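Local coordinates for protein 5-oxoprolinase subunit C (Escherichia coli, PDB 5DUD) that catalyses, as one subunit of 5-oxoprolinase, the ATP-dependent cleavage of 5-oxoproline to L-glutamate, at residues Gly20-Gly25 against Ala249-Gly254; Leu168-Arg173 against Leu269-Leu274; Ile174-Gly179 against Ala192-Pro197; Trp198-Gln203 against Met207-Gln212; Leu216-Asp221 against Gly254-Ala259. All coordinates share one frame; numbering follows the deposited sequence.

Contact 1 (Gly20-Gly25 against Ala249-Gly254); sequences GFRQSG and AQTTGG
Thr251 packs with its side chain against the backbone of Arg22 and Gly25, a small, buried contact between the loop after strand 12-14 and the turn leading into strand 252-253. Both its hydroxyl and its methyl branch make van der Waals contacts. OG1, held between the backbone N and the carbonyl carbon (chi1 62°), lies 3.6 Å from Gly25 CA. CG2 approaches the carbonyl of Arg22, 3.7 Å from that residue's O, and also comes within 3.9 Å of Gly25 C. Farther out, Arg22 CD passes the same methyl at 4.2 Å. No direct hydrogen bond spans the two segments, but a water does: it donates to Gly25 O at 2.8 Å and accepts from Thr251 N at 3.2 Å, joining the two backbones beside the side-chain packing. With an alanine in place of Thr251, losing both OG1 and CG2 would probably open a gap against Gly25 and the Arg22 carbonyl. Backbone N atoms of Gly20 and Arg22 each bond to an acidic side chain of another protein chain, whose backbone packs on Thr251 and Thr252. This is a water-bridged pair of loops at a subunit interface.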
# COMPACT_ATOMS: atom_id res chain seq x y z
N GLY A 20 -0.73 10.77 2.55
CA GLY A 20 -1.90 11.47 3.08
C GLY A 20 -3.24 10.81 2.83
O GLY A 20 -4.24 11.33 3.33
N PHE A 21 -3.32 9.70 2.06
CA PHE A 21 -4.61 9.09 1.75
C PHE A 21 -4.73 7.61 2.16
O PHE A 21 -5.55 6.91 1.59
CB PHE A 21 -4.93 9.24 0.25
CG PHE A 21 -4.51 10.55 -0.37
CD1 PHE A 21 -5.26 11.70 -0.18
CD2 PHE A 21 -3.33 10.66 -1.08
CE1 PHE A 21 -4.86 12.92 -0.73
CE2 PHE A 21 -2.94 11.86 -1.64
CZ PHE A 21 -3.69 12.99 -1.46
N ARG A 22 -3.98 7.17 3.18
CA ARG A 22 -4.09 5.79 3.69
C ARG A 22 -5.42 5.59 4.43
O ARG A 22 -5.91 4.46 4.50
CB ARG A 22 -2.94 5.43 4.62
CG ARG A 22 -1.64 5.04 3.91
CD ARG A 22 -1.18 3.67 4.37
NE ARG A 22 0.18 3.35 3.95
CZ ARG A 22 1.30 3.80 4.53
NH1 ARG A 22 1.23 4.63 5.57
NH2 ARG A 22 2.49 3.44 4.07
N GLN A 23 -5.99 6.68 4.99
CA GLN A 23 -7.27 6.67 5.70
C GLN A 23 -8.46 6.41 4.75
O GLN A 23 -9.52 5.98 5.22
CB GLN A 23 -7.49 8.01 6.43
N SER A 24 -8.30 6.67 3.43
CA SER A 24 -9.33 6.45 2.41
C SER A 24 -9.08 5.21 1.51
O SER A 24 -9.70 5.09 0.46
CB SER A 24 -9.46 7.69 1.54
OG SER A 24 -9.56 8.88 2.32
N GLY A 25 -8.22 4.28 1.94
CA GLY A 25 -7.95 3.04 1.22
C GLY A 25 -7.00 3.12 0.05
O GLY A 25 -6.96 2.18 -0.75
N ALA A 249 0.31 -2.83 -1.07
CA ALA A 249 -0.56 -3.65 -0.21
C ALA A 249 -1.85 -2.95 0.26
O ALA A 249 -1.98 -1.73 0.16
CB ALA A 249 0.20 -4.08 1.04
N GLN A 250 -2.76 -3.76 0.82
CA GLN A 250 -4.02 -3.31 1.43
C GLN A 250 -3.75 -2.37 2.60
O GLN A 250 -2.84 -2.63 3.38
CB GLN A 250 -4.80 -4.51 1.99
CG GLN A 250 -5.76 -5.17 1.04
CD GLN A 250 -6.68 -6.10 1.82
OE1 GLN A 250 -7.76 -5.71 2.27
NE2 GLN A 250 -6.22 -7.32 2.09
N THR A 251 -4.59 -1.34 2.79
CA THR A 251 -4.44 -0.48 3.96
C THR A 251 -5.05 -1.12 5.23
O THR A 251 -4.57 -0.81 6.31
CB THR A 251 -5.06 0.89 3.72
OG1 THR A 251 -6.46 0.73 3.49
CG2 THR A 251 -4.42 1.63 2.56
N THR A 252 -6.09 -1.98 5.10
CA THR A 252 -6.74 -2.66 6.23
C THR A 252 -6.74 -4.19 6.04
O THR A 252 -6.87 -4.66 4.91
CB THR A 252 -8.19 -2.17 6.38
OG1 THR A 252 -8.87 -2.31 5.14
CG2 THR A 252 -8.27 -0.73 6.88
N GLY A 253 -6.60 -4.93 7.13
CA GLY A 253 -6.61 -6.39 7.11
C GLY A 253 -6.93 -6.99 8.46
O GLY A 253 -6.72 -6.36 9.50
N GLY A 254 -7.43 -8.23 8.44
CA GLY A 254 -7.81 -8.96 9.64
C GLY A 254 -7.05 -10.25 9.83
O GLY A 254 -7.67 -11.28 10.14
O HOH W 1 -6.12 -0.31 0.20

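Contact 2 (Leu168-Arg173 against Leu269-Leu274); sequences LLWGNR and LAQIPL
Trp170 and Gln271 meet through a CH-pi contact: Gln271 CG sits over one face of the indole, 3.4 Å from the centroid of the five-membered ring and 17° off its normal. Its approach is nearest at CD1, 3.3 Å away, so the methylene is displaced toward the rim. The first torsion of Gln271 puts CG there, beside the backbone N and anti to the carbonyl carbon (chi1 -58°); a bend at the second then carries the amide off past NE1, its plane steeply inclined to the ring. On the other face, the carbonyl O of Leu168 lies over the centre of the indole, so the ring is sandwiched between its own loop and the glutamine. The polar ends find partners beyond the two segments. Asp33 OD2 accepts from both Trp170 NE1 and Gln271 NE2; NE2 also reaches Arg110 O, and OE1 takes the Met109 N-H, bonds that together would fix the rotation of the amide. A second, looser patch lies farther along. Ile272, with CG1 anti to its carbonyl carbon and the chain nearly extended beyond (chi2 159°), brings CD1 to 4.1 Å from Gly171 O and 4.4 Å from Asn172 CA. Asn172 turns its amide elsewhere, OD1 bonding to His279 ND1. The contact thus sets the end of helix 266-271 on the loop running into strand 173-178, and the shared Asp33 and the amide's bonds to the backbone of Met109 and Arg110 are consistent with a seam between two subdomains of the carboxyltransferase fold.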
# COMPACT_ATOMS: atom_id res chain seq x y z
N LEU A 168 24.15 1.36 -1.75
CA LEU A 168 23.97 0.56 -0.52
C LEU A 168 23.97 -0.94 -0.81
O LEU A 168 23.27 -1.39 -1.72
CB LEU A 168 22.65 0.94 0.17
CG LEU A 168 22.50 2.37 0.65
CD1 LEU A 168 21.09 2.63 1.12
CD2 LEU A 168 23.48 2.68 1.78
N LEU A 169 24.71 -1.72 -0.02
CA LEU A 169 24.76 -3.17 -0.25
C LEU A 169 23.47 -3.83 0.18
O LEU A 169 22.87 -3.44 1.17
CB LEU A 169 25.96 -3.83 0.46
CG LEU A 169 26.92 -4.54 -0.48
CD1 LEU A 169 27.79 -3.53 -1.21
CD2 LEU A 169 27.75 -5.57 0.27
N TRP A 170 23.06 -4.84 -0.60
CA TRP A 170 21.87 -5.64 -0.34
C TRP A 170 22.28 -6.96 0.31
O TRP A 170 23.45 -7.34 0.24
CB TRP A 170 21.11 -5.89 -1.65
CG TRP A 170 20.76 -4.61 -2.36
CD1 TRP A 170 19.71 -3.79 -2.08
CD2 TRP A 170 21.52 -3.96 -3.38
NE1 TRP A 170 19.74 -2.69 -2.91
CE2 TRP A 170 20.85 -2.76 -3.71
CE3 TRP A 170 22.70 -4.28 -4.06
CZ2 TRP A 170 21.31 -1.89 -4.70
CZ3 TRP A 170 23.16 -3.41 -5.04
CH2 TRP A 170 22.47 -2.24 -5.35
N GLY A 171 21.32 -7.62 0.95
CA GLY A 171 21.54 -8.90 1.62
C GLY A 171 20.25 -9.66 1.85
O GLY A 171 19.17 -9.15 1.55
N ASN A 172 20.36 -10.88 2.38
CA ASN A 172 19.19 -11.73 2.68
C ASN A 172 18.79 -11.63 4.16
O ASN A 172 17.68 -12.06 4.48
CB ASN A 172 19.40 -13.20 2.27
CG ASN A 172 20.67 -13.85 2.76
OD1 ASN A 172 20.73 -14.38 3.88
ND2 ASN A 172 21.72 -13.84 1.94
N ARG A 173 19.65 -11.08 5.07
CA ARG A 173 19.32 -10.90 6.48
C ARG A 173 18.56 -9.58 6.66
O ARG A 173 19.07 -8.53 6.26
CB ARG A 173 20.57 -10.95 7.37
CG ARG A 173 21.36 -12.24 7.20
CD ARG A 173 22.21 -12.60 8.39
NE ARG A 173 21.43 -13.03 9.56
CZ ARG A 173 20.84 -14.22 9.70
NH1 ARG A 173 20.91 -15.14 8.74
NH2 ARG A 173 20.16 -14.49 10.81
N LEU A 269 14.40 -6.33 0.57
CA LEU A 269 13.36 -7.24 0.03
C LEU A 269 13.22 -7.12 -1.50
O LEU A 269 13.09 -8.13 -2.19
CB LEU A 269 11.97 -6.97 0.68
CG LEU A 269 11.52 -7.67 1.99
CD1 LEU A 269 11.27 -9.18 1.79
CD2 LEU A 269 12.38 -7.31 3.19
N ALA A 270 13.28 -5.87 -2.01
CA ALA A 270 13.13 -5.52 -3.43
C ALA A 270 14.12 -6.23 -4.34
O ALA A 270 13.76 -6.50 -5.48
CB ALA A 270 13.28 -4.02 -3.61
N GLN A 271 15.36 -6.48 -3.88
CA GLN A 271 16.38 -7.11 -4.72
C GLN A 271 16.43 -8.63 -4.59
O GLN A 271 17.06 -9.26 -5.44
CB GLN A 271 17.76 -6.54 -4.40
CG GLN A 271 17.91 -5.02 -4.57
CD GLN A 271 17.43 -4.43 -5.87
OE1 GLN A 271 17.30 -5.10 -6.90
NE2 GLN A 271 17.27 -3.12 -5.90
N ILE A 272 15.78 -9.22 -3.58
CA ILE A 272 15.85 -10.68 -3.38
C ILE A 272 15.19 -11.45 -4.55
O ILE A 272 13.98 -11.32 -4.75
CB ILE A 272 15.22 -11.11 -2.02
CG1 ILE A 272 16.17 -10.73 -0.86
CG2 ILE A 272 14.94 -12.63 -1.99
CD1 ILE A 272 15.50 -10.63 0.50
N PRO A 273 15.94 -12.32 -5.27
CA PRO A 273 15.32 -13.09 -6.37
C PRO A 273 14.21 -14.06 -5.91
O PRO A 273 14.14 -14.43 -4.74
CB PRO A 273 16.50 -13.88 -6.97
CG PRO A 273 17.71 -13.14 -6.55
CD PRO A 273 17.39 -12.58 -5.20
N LEU A 274 13.37 -14.49 -6.86
CA LEU A 274 12.20 -15.35 -6.58
C LEU A 274 12.54 -16.80 -6.10
O LEU A 274 11.63 -17.49 -5.65
CB LEU A 274 11.26 -15.42 -7.81
CG LEU A 274 10.16 -14.34 -7.82
CD1 LEU A 274 9.56 -14.15 -9.20
CD2 LEU A 274 9.07 -14.66 -6.80

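Contact 3 (Ile174-Gly179 against Ala192-Pro197); sequences IRALPG and AFWRSP
Trp194 lays the far end of its indole against Ala176, reaching from the last turn of helix 187-195 to strand 173-178. The six-membered ring does the touching: CZ3 is 4.0 Å from Ala176 CB, and CH2 comes to 3.4 Å from Ala176 O, the carbonyl meeting the ring obliquely. Ala176 points at the helix, and Pro178, two residues on, adds its CB at the ring's edge, close to its plane and 4.4 Å from Trp194 CZ2. CG of Trp194 is anti to the carbonyl carbon (chi1 -49°), and this carries the ring away from the helix and over to the strand. Phe193 lines one face of the indole, its CD2 3.8 Å above the plane and offset toward the rim. The indole NE1 is not part of the apolar patch; it bonds to the hydroxyl of Tyr182. Deeper in, Phe193 stacks on Phe280, while Trp194 touches Phe280 and Gln282, so the helix spans more than one strand of the sheet. Its last turn is closed by the bond from Ser196 N to Ala192 O, 2.8 Å long, after which the chain turns toward strand 198-200. Here a short helix covers one face of a sheet through aromatic side chains, and Ala176 under Trp194 and Ala259 under Phe193 leave room for the rings; the sheet beneath belongs to a domain assigned to the cyclophilin-like clan.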
# COMPACT_ATOMS: atom_id res chain seq x y z
N ILE A 174 17.34 -9.63 7.22
CA ILE A 174 16.47 -8.47 7.39
C ILE A 174 16.02 -8.36 8.85
O ILE A 174 15.48 -9.31 9.40
CB ILE A 174 15.27 -8.60 6.40
CG1 ILE A 174 15.71 -8.23 4.96
CG2 ILE A 174 14.06 -7.75 6.82
CD1 ILE A 174 15.37 -9.26 3.94
N ARG A 175 16.23 -7.20 9.47
CA ARG A 175 15.86 -6.96 10.86
C ARG A 175 14.36 -6.72 11.00
O ARG A 175 13.84 -5.76 10.44
CB ARG A 175 16.64 -5.76 11.42
CG ARG A 175 18.10 -6.07 11.69
CD ARG A 175 18.89 -4.83 12.04
NE ARG A 175 19.09 -3.96 10.88
CZ ARG A 175 19.74 -2.80 10.90
NH1 ARG A 175 20.27 -2.34 12.03
NH2 ARG A 175 19.86 -2.08 9.79
N ALA A 176 13.66 -7.60 11.74
CA ALA A 176 12.22 -7.46 11.99
C ALA A 176 11.97 -7.33 13.48
O ALA A 176 12.68 -7.93 14.28
CB ALA A 176 11.45 -8.64 11.41
N LEU A 177 10.94 -6.54 13.85
CA LEU A 177 10.52 -6.32 15.23
C LEU A 177 9.28 -7.18 15.52
O LEU A 177 8.36 -7.17 14.72
CB LEU A 177 10.19 -4.83 15.48
CG LEU A 177 11.33 -3.97 16.01
CD1 LEU A 177 10.97 -2.50 15.95
CD2 LEU A 177 11.66 -4.32 17.45
N PRO A 178 9.22 -7.90 16.66
CA PRO A 178 8.04 -8.74 16.92
C PRO A 178 6.76 -7.99 17.27
O PRO A 178 6.80 -6.91 17.85
CB PRO A 178 8.48 -9.57 18.14
CG PRO A 178 9.50 -8.75 18.83
CD PRO A 178 10.22 -8.02 17.74
N GLY A 179 5.64 -8.71 17.14
CA GLY A 179 4.33 -8.31 17.64
C GLY A 179 3.57 -7.42 16.70
O GLY A 179 4.10 -7.11 15.63
N ALA A 192 11.35 -20.66 14.89
CA ALA A 192 11.42 -20.90 13.45
C ALA A 192 11.43 -19.58 12.65
O ALA A 192 12.13 -19.50 11.64
CB ALA A 192 10.25 -21.76 12.99
N PHE A 193 10.72 -18.54 13.11
CA PHE A 193 10.67 -17.26 12.39
C PHE A 193 12.05 -16.58 12.30
O PHE A 193 12.33 -15.93 11.30
CB PHE A 193 9.66 -16.29 13.03
CG PHE A 193 9.36 -15.10 12.15
CD1 PHE A 193 8.66 -15.26 10.96
CD2 PHE A 193 9.83 -13.84 12.47
CE1 PHE A 193 8.41 -14.17 10.13
CE2 PHE A 193 9.57 -12.75 11.64
CZ PHE A 193 8.87 -12.92 10.48
N TRP A 194 12.91 -16.77 13.32
CA TRP A 194 14.25 -16.18 13.36
C TRP A 194 15.29 -17.19 12.86
O TRP A 194 16.16 -16.82 12.08
CB TRP A 194 14.59 -15.71 14.79
CG TRP A 194 13.54 -14.86 15.45
CD1 TRP A 194 12.85 -15.16 16.59
CD2 TRP A 194 13.08 -13.58 15.02
NE1 TRP A 194 11.95 -14.16 16.87
CE2 TRP A 194 12.08 -13.17 15.93
CE3 TRP A 194 13.41 -12.74 13.96
CZ2 TRP A 194 11.41 -11.95 15.80
CZ3 TRP A 194 12.74 -11.53 13.83
CH2 TRP A 194 11.76 -11.14 14.75
N ARG A 195 15.21 -18.44 13.34
CA ARG A 195 16.20 -19.47 12.99
C ARG A 195 16.02 -20.03 11.59
O ARG A 195 17.00 -20.16 10.86
CB ARG A 195 16.17 -20.62 14.01
N SER A 196 14.79 -20.40 11.21
CA SER A 196 14.51 -21.06 9.93
C SER A 196 14.53 -20.09 8.72
O SER A 196 14.01 -18.99 8.83
CB SER A 196 13.16 -21.77 9.98
OG SER A 196 13.13 -22.89 9.11
N PRO A 197 15.09 -20.49 7.56
CA PRO A 197 15.09 -19.60 6.39
C PRO A 197 13.73 -19.61 5.68
O PRO A 197 13.03 -20.62 5.73
CB PRO A 197 16.17 -20.20 5.50
CG PRO A 197 16.10 -21.64 5.76
CD PRO A 197 15.74 -21.78 7.23

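Contact 4 (Trp198-Gln203 against Met207-Gln212); sequences WQLSSQ and MGYRLQ
Gln203 OE1 sits over one face of the Arg210 guanidinium, 4.1 Å from CZ and above its centre, with the amide and guanidinium planes 85° apart; the two side chains run alongside one another, Gln203 CB being 3.8 Å from Arg210 CG. The rings of the hairpin are met obliquely: Leu200 CD1 comes to 3.4 Å from Tyr209 CD2, and Leu211 CB lies 4.1 Å from Trp198 CE3, again at a slant to the indole. Strands 198-200 and 208-212 are antiparallel neighbours. Gln199 and Gln212 form a hydrogen-bonded pair, Gln199 N to Gln212 O at 2.8 Å and Gln212 N to Gln199 O at 2.6 Å, the latter fairly straight (163° at the hydrogen). Ser201 N continues the pairing to Arg210 O at 3.1 Å. Leu200 and Leu211 form the intervening non-hydrogen-bonded pair. Leu200, whose CG is anti to its backbone N (chi1 -160°), sends CD1 to both the tyrosine and Leu211 CD2, 4.0 Å away. Beyond the hairpin, Leu200 and Leu211 pack on Ile278, and the Tyr209 hydroxyl bonds to Leu269 O. A serine in place of Tyr209 would take away the ring and is likely to open a gap beside Leu200 CD1 and leave Leu269 O without this hydroxyl. The chemistry divides the hairpin: leucines and aromatic rings face the buried interior, whereas Gln199, Gln203, Arg210 and Gln212 keep polar groups at the solvent side, and backbone bonds hold the two strands together.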
# COMPACT_ATOMS: atom_id res chain seq x y z
N TRP A 198 13.38 -18.51 5.02
CA TRP A 198 12.11 -18.35 4.31
C TRP A 198 12.34 -18.16 2.81
O TRP A 198 12.99 -17.20 2.42
CB TRP A 198 11.36 -17.16 4.89
CG TRP A 198 11.02 -17.38 6.33
CD1 TRP A 198 11.79 -17.08 7.41
CD2 TRP A 198 9.94 -18.18 6.82
NE1 TRP A 198 11.22 -17.56 8.55
CE2 TRP A 198 10.08 -18.25 8.22
CE3 TRP A 198 8.84 -18.81 6.22
CZ2 TRP A 198 9.15 -18.92 9.03
CZ3 TRP A 198 7.94 -19.49 7.02
CH2 TRP A 198 8.09 -19.53 8.41
N GLN A 199 11.81 -19.08 1.97
CA GLN A 199 11.97 -19.02 0.52
C GLN A 199 10.89 -18.13 -0.09
O GLN A 199 9.72 -18.27 0.26
CB GLN A 199 11.92 -20.43 -0.10
CG GLN A 199 12.64 -20.53 -1.45
CD GLN A 199 11.96 -21.40 -2.48
OE1 GLN A 199 10.98 -22.11 -2.21
NE2 GLN A 199 12.49 -21.39 -3.69
N LEU A 200 11.24 -17.31 -1.09
CA LEU A 200 10.26 -16.45 -1.77
C LEU A 200 9.44 -17.28 -2.78
O LEU A 200 9.97 -18.16 -3.46
CB LEU A 200 10.98 -15.27 -2.46
CG LEU A 200 10.13 -14.02 -2.82
CD1 LEU A 200 9.57 -13.35 -1.57
CD2 LEU A 200 10.97 -12.99 -3.61
N SER A 201 8.12 -17.01 -2.83
CA SER A 201 7.19 -17.71 -3.72
C SER A 201 6.87 -16.87 -4.96
O SER A 201 6.90 -15.65 -4.90
CB SER A 201 5.89 -18.02 -2.97
OG SER A 201 5.37 -19.28 -3.37
N SER A 202 6.49 -17.55 -6.06
CA SER A 202 6.11 -16.92 -7.33
C SER A 202 4.91 -15.94 -7.23
O SER A 202 4.79 -15.06 -8.09
CB SER A 202 5.78 -17.99 -8.37
OG SER A 202 4.66 -18.76 -7.99
N GLN A 203 4.04 -16.10 -6.22
CA GLN A 203 2.89 -15.20 -5.98
C GLN A 203 3.32 -13.77 -5.61
O GLN A 203 2.57 -12.82 -5.84
CB GLN A 203 2.01 -15.75 -4.84
CG GLN A 203 1.07 -16.85 -5.29
CD GLN A 203 -0.21 -16.29 -5.86
OE1 GLN A 203 -1.07 -15.79 -5.13
NE2 GLN A 203 -0.37 -16.34 -7.18
N MET A 207 2.39 -5.84 -4.43
CA MET A 207 1.47 -5.74 -3.29
C MET A 207 2.04 -6.40 -2.03
O MET A 207 2.29 -5.70 -1.05
CB MET A 207 0.11 -6.37 -3.62
CG MET A 207 -0.71 -5.55 -4.58
SD MET A 207 -2.31 -6.29 -4.97
CE MET A 207 -3.19 -6.03 -3.43
N GLY A 208 2.24 -7.72 -2.06
CA GLY A 208 2.76 -8.45 -0.91
C GLY A 208 3.53 -9.71 -1.26
O GLY A 208 3.13 -10.44 -2.17
N TYR A 209 4.61 -9.98 -0.52
CA TYR A 209 5.47 -11.15 -0.73
C TYR A 209 4.99 -12.36 0.07
O TYR A 209 4.96 -12.28 1.30
CB TYR A 209 6.92 -10.85 -0.29
CG TYR A 209 7.81 -10.05 -1.22
CD1 TYR A 209 7.27 -9.21 -2.19
CD2 TYR A 209 9.19 -10.05 -1.06
CE1 TYR A 209 8.09 -8.46 -3.03
CE2 TYR A 209 10.02 -9.31 -1.89
CZ TYR A 209 9.47 -8.51 -2.88
OH TYR A 209 10.27 -7.75 -3.70
N ARG A 210 4.72 -13.50 -0.59
CA ARG A 210 4.33 -14.75 0.08
C ARG A 210 5.59 -15.59 0.35
O ARG A 210 6.38 -15.79 -0.57
CB ARG A 210 3.30 -15.53 -0.76
CG ARG A 210 2.16 -14.64 -1.26
CD ARG A 210 0.78 -15.26 -1.20
NE ARG A 210 -0.26 -14.24 -1.36
CZ ARG A 210 -1.57 -14.45 -1.28
NH1 ARG A 210 -2.04 -15.68 -1.04
NH2 ARG A 210 -2.43 -13.45 -1.43
N LEU A 211 5.82 -16.01 1.61
CA LEU A 211 7.03 -16.73 1.99
C LEU A 211 6.76 -18.22 2.19
O LEU A 211 5.87 -18.58 2.95
CB LEU A 211 7.60 -16.14 3.30
CG LEU A 211 7.81 -14.63 3.35
CD1 LEU A 211 8.42 -14.22 4.69
CD2 LEU A 211 8.71 -14.15 2.21
N GLN A 212 7.57 -19.09 1.55
CA GLN A 212 7.48 -20.55 1.69
C GLN A 212 8.45 -21.03 2.78
O GLN A 212 9.64 -20.77 2.68
CB GLN A 212 7.84 -21.25 0.38
CG GLN A 212 6.95 -21.00 -0.84
CD GLN A 212 5.53 -21.55 -0.74
OE1 GLN A 212 4.88 -21.49 0.30
NE2 GLN A 212 5.00 -22.12 -1.83

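Contact 5 (Leu216-Asp221 against Gly254-Ala259); sequences LKRTTD and GYPRIA
Arg218 leaves its backbone in the direction of Pro256 and meets it with the outer half of its chain. From CB, CG leaves anti to the backbone N (chi1 -153°), and a straight second torsion carries the chain on to CD. CD makes the closest approach, 3.6 Å from Pro256 CG. There the chain bends at its third torsion, and the guanidinium is laid over the proline: NE is 3.8 Å from Pro256 CB, CZ 4.1 Å from the same atom, and NH1 4.0 Å from Pro256 CG. One face of the flat group lies over the CB-CG side of the proline, with CB offset toward the rim. Across the other face lies the carbonyl O of Thr220, above the centre. The polar N-H groups are served outside the two segments, NE by a salt bridge to Glu184 OE1 and NH2 by a hydrogen bond to Arg222 O. A second, purely apolar touch joins Leu216 and Ile258, whose CD1 atoms approach to 4.2 Å with the side chains crossing at about a right angle; Ile258 also packs on Phe185 and Phe193. The contact thus fastens the loop 216-221 to the start of strand 257-261 without a hydrogen bond between the two segments. The proline offers the arginine an apolar bed, while the charge of Arg218 is met by Glu184, an ion pair that probably steadies the plane of the guanidinium.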
# COMPACT_ATOMS: atom_id res chain seq x y z
N LEU A 216 3.74 -22.12 10.80
CA LEU A 216 3.72 -21.40 12.07
C LEU A 216 2.37 -21.63 12.74
O LEU A 216 1.35 -21.18 12.22
CB LEU A 216 3.98 -19.90 11.85
CG LEU A 216 5.26 -19.52 11.11
CD1 LEU A 216 5.33 -18.03 10.91
CD2 LEU A 216 6.50 -20.02 11.85
N LYS A 217 2.36 -22.34 13.88
CA LYS A 217 1.11 -22.61 14.60
C LYS A 217 0.76 -21.48 15.55
O LYS A 217 1.59 -21.09 16.37
CB LYS A 217 1.20 -23.92 15.40
CG LYS A 217 0.81 -25.15 14.61
CD LYS A 217 0.86 -26.41 15.49
CE LYS A 217 2.22 -27.10 15.52
NZ LYS A 217 2.80 -27.17 16.89
N ARG A 218 -0.49 -20.97 15.48
CA ARG A 218 -1.02 -19.96 16.38
C ARG A 218 -1.82 -20.69 17.45
O ARG A 218 -2.57 -21.61 17.12
CB ARG A 218 -1.90 -18.96 15.62
CG ARG A 218 -2.00 -17.55 16.22
CD ARG A 218 -2.90 -16.71 15.34
NE ARG A 218 -3.81 -15.86 16.11
CZ ARG A 218 -5.10 -15.65 15.85
NH1 ARG A 218 -5.68 -16.23 14.79
NH2 ARG A 218 -5.82 -14.85 16.62
N THR A 219 -1.70 -20.27 18.71
CA THR A 219 -2.43 -20.91 19.82
C THR A 219 -3.91 -20.50 19.85
O THR A 219 -4.77 -21.34 20.09
CB THR A 219 -1.75 -20.61 21.15
OG1 THR A 219 -1.68 -19.19 21.33
CG2 THR A 219 -0.35 -21.22 21.23
N THR A 220 -4.21 -19.20 19.62
CA THR A 220 -5.58 -18.70 19.66
C THR A 220 -6.28 -18.88 18.33
O THR A 220 -5.64 -18.96 17.28
CB THR A 220 -5.62 -17.22 20.07
N ASP A 221 -7.62 -19.00 18.40
CA ASP A 221 -8.52 -19.09 17.26
C ASP A 221 -9.49 -17.89 17.32
O ASP A 221 -10.58 -17.96 16.75
CB ASP A 221 -9.29 -20.42 17.28
N GLY A 254 -7.43 -8.23 8.44
CA GLY A 254 -7.81 -8.96 9.64
C GLY A 254 -7.05 -10.25 9.83
O GLY A 254 -7.67 -11.28 10.14
N TYR A 255 -5.71 -10.22 9.66
CA TYR A 255 -4.85 -11.38 9.86
C TYR A 255 -3.88 -11.13 11.03
O TYR A 255 -3.48 -9.98 11.25
CB TYR A 255 -4.05 -11.72 8.59
CG TYR A 255 -4.85 -12.34 7.46
CD1 TYR A 255 -5.59 -13.50 7.67
CD2 TYR A 255 -4.76 -11.85 6.17
CE1 TYR A 255 -6.30 -14.10 6.63
CE2 TYR A 255 -5.45 -12.45 5.12
CZ TYR A 255 -6.23 -13.57 5.35
OH TYR A 255 -6.91 -14.16 4.31
N PRO A 256 -3.46 -12.18 11.76
CA PRO A 256 -2.54 -11.96 12.89
C PRO A 256 -1.13 -11.60 12.42
O PRO A 256 -0.55 -12.32 11.60
CB PRO A 256 -2.58 -13.30 13.64
CG PRO A 256 -2.96 -14.29 12.63
CD PRO A 256 -3.83 -13.60 11.63
N ARG A 257 -0.60 -10.47 12.92
CA ARG A 257 0.71 -9.91 12.56
C ARG A 257 1.80 -10.41 13.53
O ARG A 257 1.82 -10.02 14.69
CB ARG A 257 0.64 -8.37 12.59
CG ARG A 257 -0.48 -7.76 11.75
CD ARG A 257 -0.85 -6.36 12.21
NE ARG A 257 -1.66 -6.37 13.43
CZ ARG A 257 -2.20 -5.30 14.00
NH1 ARG A 257 -2.03 -4.09 13.47
NH2 ARG A 257 -2.93 -5.43 15.11
N ILE A 258 2.68 -11.30 13.04
CA ILE A 258 3.75 -11.86 13.87
C ILE A 258 4.93 -10.88 14.02
O ILE A 258 5.45 -10.76 15.12
CB ILE A 258 4.25 -13.23 13.34
CG1 ILE A 258 5.13 -13.93 14.40
CG2 ILE A 258 5.02 -13.11 12.00
CD1 ILE A 258 5.50 -15.31 14.07
N ALA A 259 5.36 -10.20 12.93
CA ALA A 259 6.50 -9.28 12.99
C ALA A 259 6.34 -8.11 12.02
O ALA A 259 5.44 -8.13 11.17
CB ALA A 259 7.78 -10.03 12.68

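From the N terminus, residues 20-25 open contact 1, which closes only at 249-254 and so brackets contacts 3 and 4. Contact 2 opens at 168-173 and closes last, at 269-274; it crosses contact 1 and encloses contacts 3, 4 and 5. Contact 3 ties strand 173-178 to helix 187-195, and contact 4 then closes the short hairpin that follows. Contact 5 opens at 216-221, inside the span of contact 1, and closes beyond it at 254-259; the two cross and share Gly254. Contacts 3, 4 and 5 reach the same sheet; contact 2 leads into it at Arg173, its Leu269 touching Ile174 of contact 3 and Tyr209 of contact 4, while contact 1 lies at the other protein chain.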